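PDB 1RU4: pectate lyase from Erwinia chrysanthemi, which catalyses the eliminative cleavage of pectate, the polygalacturonate of plant cell walls, and is built as a right-handed parallel beta-helix. Local coordinates for residues A40-V45 against E49-K54; D6-S9 against R15-Y18. One frame throughout, in Å; residues are numbered along the deposited sequence.

Contact 1 of 2, residues A40-V45 against E49-K54; sequences AAMAAV and ELILLK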
ATOM      1  N   ALA A  40      21.707 -18.081  -4.873  1.00 11.22           N
ATOM      2  CA  ALA A  40      21.858 -19.186  -5.820  1.00 10.33           C
ATOM      3  C   ALA A  40      20.572 -19.388  -6.619  1.00 10.48           C
ATOM      4  O   ALA A  40      20.611 -19.594  -7.835  1.00  9.74           O
ATOM      5  CB  ALA A  40      22.234 -20.468  -5.085  1.00 11.83           C
ATOM      6  N   ALA A  41      19.434 -19.303  -5.935  1.00  7.79           N
ATOM      7  CA  ALA A  41      18.135 -19.446  -6.589  1.00  7.98           C
ATOM      8  C   ALA A  41      17.897 -18.312  -7.580  1.00  7.88           C
ATOM      9  O   ALA A  41      17.402 -18.535  -8.685  1.00  8.54           O
ATOM     10  CB  ALA A  41      17.027 -19.485  -5.554  1.00  8.21           C
ATOM     11  N   MET A  42      18.258 -17.095  -7.181  1.00  8.16           N
ATOM     12  CA  MET A  42      18.135 -15.924  -8.044  1.00  8.62           C
ATOM     13  C   MET A  42      18.940 -16.078  -9.336  1.00  9.25           C
ATOM     14  O   MET A  42      18.502 -15.655 -10.406  1.00  8.24           O
ATOM     15  CB  MET A  42      18.599 -14.676  -7.297  1.00  9.80           C
ATOM     16  CG  MET A  42      17.615 -14.173  -6.256  1.00  9.29           C
ATOM     17  SD  MET A  42      16.256 -13.274  -7.008  1.00 12.67           S
ATOM     18  CE  MET A  42      17.079 -11.698  -7.315  1.00 13.47           C
ATOM     19  N   ALA A  43      20.115 -16.692  -9.229  1.00  9.09           N
ATOM     20  CA  ALA A  43      20.969 -16.910 -10.390  1.00  8.78           C
ATOM     21  C   ALA A  43      20.373 -17.928 -11.363  1.00  9.84           C
ATOM     22  O   ALA A  43      20.461 -17.757 -12.578  1.00  9.52           O
ATOM     23  CB  ALA A  43      22.353 -17.356  -9.944  1.00  9.46           C
ATOM     24  N   ALA A  44      19.728 -18.959 -10.821  1.00  9.79           N
ATOM     25  CA  ALA A  44      19.183 -20.049 -11.628  1.00 10.12           C
ATOM     26  C   ALA A  44      17.778 -19.843 -12.196  1.00  9.65           C
ATOM     27  O   ALA A  44      17.479 -20.305 -13.298  1.00 10.23           O
ATOM     28  CB  ALA A  44      19.229 -21.345 -10.832  1.00 11.57           C
ATOM     29  N   VAL A  45      16.922 -19.150 -11.450  1.00  9.14           N
ATOM     30  CA  VAL A  45      15.511 -19.014 -11.812  1.00  8.12           C
ATOM     31  C   VAL A  45      15.221 -18.429 -13.200  1.00  8.43           C
ATOM     32  O   VAL A  45      15.879 -17.489 -13.648  1.00  9.78           O
ATOM     33  CB  VAL A  45      14.733 -18.222 -10.729  1.00  7.97           C
ATOM     34  CG1 VAL A  45      15.122 -16.748 -10.753  1.00  9.02           C
ATOM     35  CG2 VAL A  45      13.235 -18.415 -10.896  1.00 10.43           C
ATOM     36  N   GLU A  49       9.081 -19.962 -13.325  1.00  8.01           N
ATOM     37  CA  GLU A  49       9.571 -20.785 -12.225  1.00  7.68           C
ATOM     38  C   GLU A  49       9.411 -20.077 -10.882  1.00  7.62           C
ATOM     39  O   GLU A  49       9.120 -18.879 -10.835  1.00  7.81           O
ATOM     40  CB  GLU A  49      11.023 -21.196 -12.475  1.00  9.71           C
ATOM     41  CG  GLU A  49      11.191 -21.983 -13.776  1.00 10.35           C
ATOM     42  CD  GLU A  49      12.616 -22.420 -14.057  1.00 11.66           C
ATOM     43  OE1 GLU A  49      12.788 -23.351 -14.873  1.00 13.17           O
ATOM     44  OE2 GLU A  49      13.561 -21.839 -13.485  1.00  9.34           O
ATOM     45  N   LEU A  50       9.615 -20.820  -9.798  1.00  7.42           N
ATOM     46  CA  LEU A  50       9.353 -20.311  -8.456  1.00  6.85           C
ATOM     47  C   LEU A  50      10.483 -20.497  -7.452  1.00  7.35           C
ATOM     48  O   LEU A  50      10.992 -21.605  -7.260  1.00  7.66           O
ATOM     49  CB  LEU A  50       8.078 -20.968  -7.908  1.00  6.91           C
ATOM     50  CG  LEU A  50       7.762 -20.940  -6.406  1.00  7.02           C
ATOM     51  CD1 LEU A  50       7.441 -19.530  -5.931  1.00  6.85           C
ATOM     52  CD2 LEU A  50       6.591 -21.866  -6.126  1.00  7.71           C
ATOM     53  N   ILE A  51      10.858 -19.400  -6.801  1.00  7.01           N
ATOM     54  CA  ILE A  51      11.795 -19.452  -5.687  1.00  6.56           C
ATOM     55  C   ILE A  51      10.917 -19.589  -4.441  1.00  8.00           C
ATOM     56  O   ILE A  51      10.252 -18.633  -4.024  1.00  7.31           O
ATOM     57  CB  ILE A  51      12.652 -18.162  -5.594  1.00  5.11           C
ATOM     58  CG1 ILE A  51      13.498 -18.000  -6.861  1.00  7.16           C
ATOM     59  CG2 ILE A  51      13.550 -18.210  -4.359  1.00  7.26           C
ATOM     60  CD1 ILE A  51      14.364 -16.758  -6.867  1.00  7.66           C
ATOM     61  N   LEU A  52      10.857 -20.801  -3.903  1.00  7.43           N
ATOM     62  CA  LEU A  52      10.018 -21.090  -2.746  1.00  6.68           C
ATOM     63  C   LEU A  52      10.807 -20.944  -1.450  1.00  5.50           C
ATOM     64  O   LEU A  52      11.744 -21.703  -1.184  1.00  6.82           O
ATOM     65  CB  LEU A  52       9.428 -22.495  -2.857  1.00  7.81           C
ATOM     66  CG  LEU A  52       8.336 -22.857  -1.850  1.00  6.93           C
ATOM     67  CD1 LEU A  52       7.115 -21.979  -2.073  1.00  8.43           C
ATOM     68  CD2 LEU A  52       7.970 -24.326  -1.995  1.00  9.12           C
ATOM     69  N   LEU A  53      10.414 -19.958  -0.653  1.00  5.63           N
ATOM     70  CA  LEU A  53      11.100 -19.630   0.588  1.00  4.90           C
ATOM     71  C   LEU A  53      10.513 -20.328   1.809  1.00  5.97           C
ATOM     72  O   LEU A  53       9.308 -20.272   2.051  1.00  5.63           O
ATOM     73  CB  LEU A  53      11.043 -18.117   0.814  1.00  6.79           C
ATOM     74  CG  LEU A  53      11.553 -17.228  -0.325  1.00  5.94           C
ATOM     75  CD1 LEU A  53      11.103 -15.792  -0.110  1.00  5.66           C
ATOM     76  CD2 LEU A  53      13.068 -17.309  -0.417  1.00  8.20           C
ATOM     77  N   LYS A  54      11.370 -20.984   2.583  1.00  6.43           N
ATOM     78  CA  LYS A  54      10.943 -21.555   3.853  1.00  6.84           C
ATOM     79  C   LYS A  54      10.577 -20.370   4.747  1.00  6.59           C
ATOM     80  O   LYS A  54      11.308 -19.377   4.790  1.00  7.13           O
ATOM     81  CB  LYS A  54      12.088 -22.344   4.491  1.00  8.82           C
ATOM     82  CG  LYS A  54      11.749 -22.970   5.832  1.00 10.46           C
ATOM     83  CD  LYS A  54      12.984 -23.572   6.476  1.00 15.00           C
ATOM     84  CE  LYS A  54      12.687 -24.097   7.871  1.00 18.06           C
ATOM     85  NZ  LYS A  54      13.918 -24.602   8.536  1.00 22.20           N
TER

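Contact 2 of 2, residues D6-S9 against R15-Y18; sequences DLTS and RIYY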
ATOM      1  N   ASP A   6      -1.399 -25.440   1.113  1.00  8.35           N
ATOM      2  CA  ASP A   6      -0.834 -25.371  -0.230  1.00  8.37           C
ATOM      3  C   ASP A   6       0.653 -25.025  -0.171  1.00  7.37           C
ATOM      4  O   ASP A   6       1.021 -23.892   0.142  1.00  7.33           O
ATOM      5  CB  ASP A   6      -1.587 -24.312  -1.048  1.00  9.90           C
ATOM      6  CG  ASP A   6      -1.255 -24.351  -2.534  1.00 12.90           C
ATOM      7  OD1 ASP A   6      -0.318 -25.063  -2.950  1.00 16.02           O
ATOM      8  OD2 ASP A   6      -1.951 -23.652  -3.294  1.00 14.57           O
ATOM      9  N   LEU A   7       1.495 -25.999  -0.508  1.00  7.19           N
ATOM     10  CA  LEU A   7       2.946 -25.814  -0.498  1.00  7.07           C
ATOM     11  C   LEU A   7       3.388 -24.557  -1.245  1.00  6.77           C
ATOM     12  O   LEU A   7       4.149 -23.752  -0.709  1.00  6.18           O
ATOM     13  CB  LEU A   7       3.646 -27.035  -1.104  1.00  7.54           C
ATOM     14  CG  LEU A   7       5.169 -26.949  -1.264  1.00  9.77           C
ATOM     15  CD1 LEU A   7       5.842 -26.927   0.100  1.00  9.16           C
ATOM     16  CD2 LEU A   7       5.672 -28.129  -2.080  1.00  9.67           C
ATOM     17  N   THR A   8       2.892 -24.387  -2.469  1.00  6.98           N
ATOM     18  CA  THR A   8       3.288 -23.263  -3.316  1.00  7.03           C
ATOM     19  C   THR A   8       2.437 -22.005  -3.160  1.00  7.53           C
ATOM     20  O   THR A   8       2.506 -21.097  -3.993  1.00  7.20           O
ATOM     21  CB  THR A   8       3.322 -23.658  -4.801  1.00  7.50           C
ATOM     22  OG1 THR A   8       2.003 -24.023  -5.228  1.00  8.69           O
ATOM     23  CG2 THR A   8       4.275 -24.828  -5.025  1.00  8.62           C
ATOM     24  N   SER A   9       1.609 -21.971  -2.120  1.00  5.89           N
ATOM     25  CA  SER A   9       0.827 -20.784  -1.792  1.00  5.84           C
ATOM     26  C   SER A   9      -0.026 -20.239  -2.945  1.00  7.94           C
ATOM     27  O   SER A   9      -0.086 -19.028  -3.163  1.00  7.61           O
ATOM     28  CB  SER A   9       1.765 -19.694  -1.265  1.00  7.08           C
ATOM     29  OG  SER A   9       2.541 -20.189  -0.187  1.00  5.54           O
ATOM     30  N   ARG A  15       8.729 -25.471 -12.115  1.00 17.09           N
ATOM     31  CA  ARG A  15       9.978 -25.747 -11.416  1.00 16.19           C
ATOM     32  C   ARG A  15      10.063 -24.977 -10.102  1.00 14.00           C
ATOM     33  O   ARG A  15       9.830 -23.769 -10.062  1.00 13.73           O
ATOM     34  CB  ARG A  15      11.163 -25.382 -12.318  1.00 18.69           C
ATOM     35  CG  ARG A  15      12.533 -25.430 -11.655  1.00 23.00           C
ATOM     36  CD  ARG A  15      12.974 -26.842 -11.332  1.00 26.92           C
ATOM     37  NE  ARG A  15      14.332 -26.856 -10.793  1.00 30.85           N
ATOM     38  CZ  ARG A  15      15.114 -27.930 -10.747  1.00 33.12           C
ATOM     39  NH1 ARG A  15      14.681 -29.097 -11.210  1.00 33.27           N
ATOM     40  NH2 ARG A  15      16.338 -27.834 -10.247  1.00 33.50           N
ATOM     41  N   ILE A  16      10.410 -25.688  -9.035  1.00 11.51           N
ATOM     42  CA  ILE A  16      10.546 -25.092  -7.712  1.00 11.11           C
ATOM     43  C   ILE A  16      11.992 -25.127  -7.232  1.00 10.99           C
ATOM     44  O   ILE A  16      12.653 -26.167  -7.288  1.00 11.96           O
ATOM     45  CB  ILE A  16       9.682 -25.837  -6.665  1.00  9.73           C
ATOM     46  CG1 ILE A  16       8.215 -25.853  -7.100  1.00 11.06           C
ATOM     47  CG2 ILE A  16       9.835 -25.187  -5.289  1.00 11.32           C
ATOM     48  CD1 ILE A  16       7.314 -26.663  -6.192  1.00 12.70           C
ATOM     49  N   TYR A  17      12.481 -23.977  -6.779  1.00 10.02           N
ATOM     50  CA  TYR A  17      13.799 -23.886  -6.158  1.00  9.32           C
ATOM     51  C   TYR A  17      13.570 -23.679  -4.667  1.00  9.58           C
ATOM     52  O   TYR A  17      13.093 -22.623  -4.245  1.00  9.51           O
ATOM     53  CB  TYR A  17      14.591 -22.705  -6.725  1.00  9.07           C
ATOM     54  CG  TYR A  17      14.882 -22.810  -8.201  1.00  9.38           C
ATOM     55  CD1 TYR A  17      14.053 -22.195  -9.137  1.00  8.68           C
ATOM     56  CD2 TYR A  17      15.976 -23.540  -8.664  1.00 10.64           C
ATOM     57  CE1 TYR A  17      14.303 -22.305 -10.500  1.00 11.12           C
ATOM     58  CE2 TYR A  17      16.235 -23.660 -10.026  1.00 11.77           C
ATOM     59  CZ  TYR A  17      15.396 -23.042 -10.937  1.00 12.03           C
ATOM     60  OH  TYR A  17      15.640 -23.172 -12.286  1.00 13.82           O
ATOM     61  N   TYR A  18      13.874 -24.704  -3.875  1.00  7.35           N
ATOM     62  CA  TYR A  18      13.697 -24.636  -2.429  1.00  8.81           C
ATOM     63  C   TYR A  18      14.822 -23.853  -1.763  1.00  8.87           C
ATOM     64  O   TYR A  18      16.003 -24.197  -1.889  1.00  8.82           O
ATOM     65  CB  TYR A  18      13.605 -26.039  -1.833  1.00  8.01           C
ATOM     66  CG  TYR A  18      12.341 -26.788  -2.194  1.00  8.88           C
ATOM     67  CD1 TYR A  18      12.210 -27.430  -3.425  1.00 10.35           C
ATOM     68  CD2 TYR A  18      11.289 -26.887  -1.284  1.00 11.49           C
ATOM     69  CE1 TYR A  18      11.062 -28.156  -3.740  1.00 11.75           C
ATOM     70  CE2 TYR A  18      10.139 -27.609  -1.587  1.00 11.30           C
ATOM     71  CZ  TYR A  18      10.033 -28.241  -2.812  1.00 12.72           C
ATOM     72  OH  TYR A  18       8.901 -28.965  -3.102  1.00 14.75           O
TER

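Contact 1 of 2, residues A40-V45 against E49-K54
Ile51 pushes its ethyl arm under the last turn of helix 38-44, where its CD1 lies 3.9 Å from Met42 N and also touches the side chains of Ala41, Met42 and Val45. With CG1 anti to its own carbonyl carbon (chi1 -62°) and the arm fully extended, the methyl reaches the helix backbone. Ala41 CB rests against both branches, nearest to Ile51 CG2 at 3.9 Å. A small residue suits position 41, because the helix can then settle close upon the strand. Met42 bends at both chi2 and chi3 and so brings SD to 4.0 Å from Ile51 CD1, its chain crossing the isoleucine at about a right angle. Val45, the first residue to leave helical geometry, adds a third contact, CG1 4.0 Å from Ile51 CD1. Its second methyl, CG2, packs 3.9 Å from Glu49 CB, the two side chains running past each other in opposite senses. The charged end of Glu49 is buried, but OE2 is hydrogen-bonded by Asn46 N and Tyr17 OH, which should make the carboxylate tolerable there. Lys74 NZ bonds Met42 O and Val45 O, gathering carbonyls at the helix C-terminus. The helix, between strands 16-19 and 50-53 in the chain, thus packs at the N-terminal end of the right-handed parallel beta-helix, consistent with the helix that caps that end in pectate lyases; Val19 reaches both Ala41 and Ile51, and Ile82 meets Val45.

Contact 2 of 2, residues D6-S9 against R15-Y18
The hydroxyl OG of Ser9, gripped by Ala86 O and Cys89 N, secures a turn whose Leu7 and Thr8 pack against Tyr18 and Ile16. That turn is a type I beta turn, closed by Ser9 N bonding to Asp6 O at 3.0 Å. Asp6 supports it from within: OD1 receives a weak, bent bond from Thr8 N, and OD2 takes Gly10 N, a common use of aspartate at the start of a turn. Thr8 turns its two branches to different work. OG1, set between the backbone N and the carbonyl carbon (chi1 63°), bonds to Ile11 O, while CG2 meets Ile16 CD1 at 3.7 Å, the side chains crossing at about a right angle. Leu7 reaches the far end of Tyr18, its CD2 3.5 Å from Tyr18 OH, an apolar methyl against the phenol's hydroxyl end, approaching the ring obliquely. Ile16 in turn supports this ring, its CG2 lying 3.6 Å above the plane and offset toward the rim; Phe32 meets the same ring edge-to-face. Leu52 of the next strand touches Leu7, Ile16 and Tyr18, and Leu50 touches Thr8. Close to the Cys3-Cys89 disulfide, the arrangement is an N-terminal segment folded over the first strand of a right-handed parallel beta-helix, on the face that carries Ile16 and Tyr18.

How the contacts relate
Contact 1 is buried and contact 2 lies at the surface, yet their centres are only about 10 Å apart, because strands 16-19 and 50-53 are parallel neighbours. The two contacts use opposite faces of this pair: Ile51 turns to the helix, whereas Ile16 and Leu52 turn to the N-terminal segment. Contact 1 relies on methyl packing among several aliphatic chains; contact 2 has two sparse touches, one methyl to methyl and one methyl to phenol hydroxyl, with a turn held by its own polar bonds. They are joined directly as well, Leu50 O lying 2.8 Å from Tyr17 N, a probable hydrogen bond, and Glu49 OE1 packing 3.6 Å from Arg15 CB.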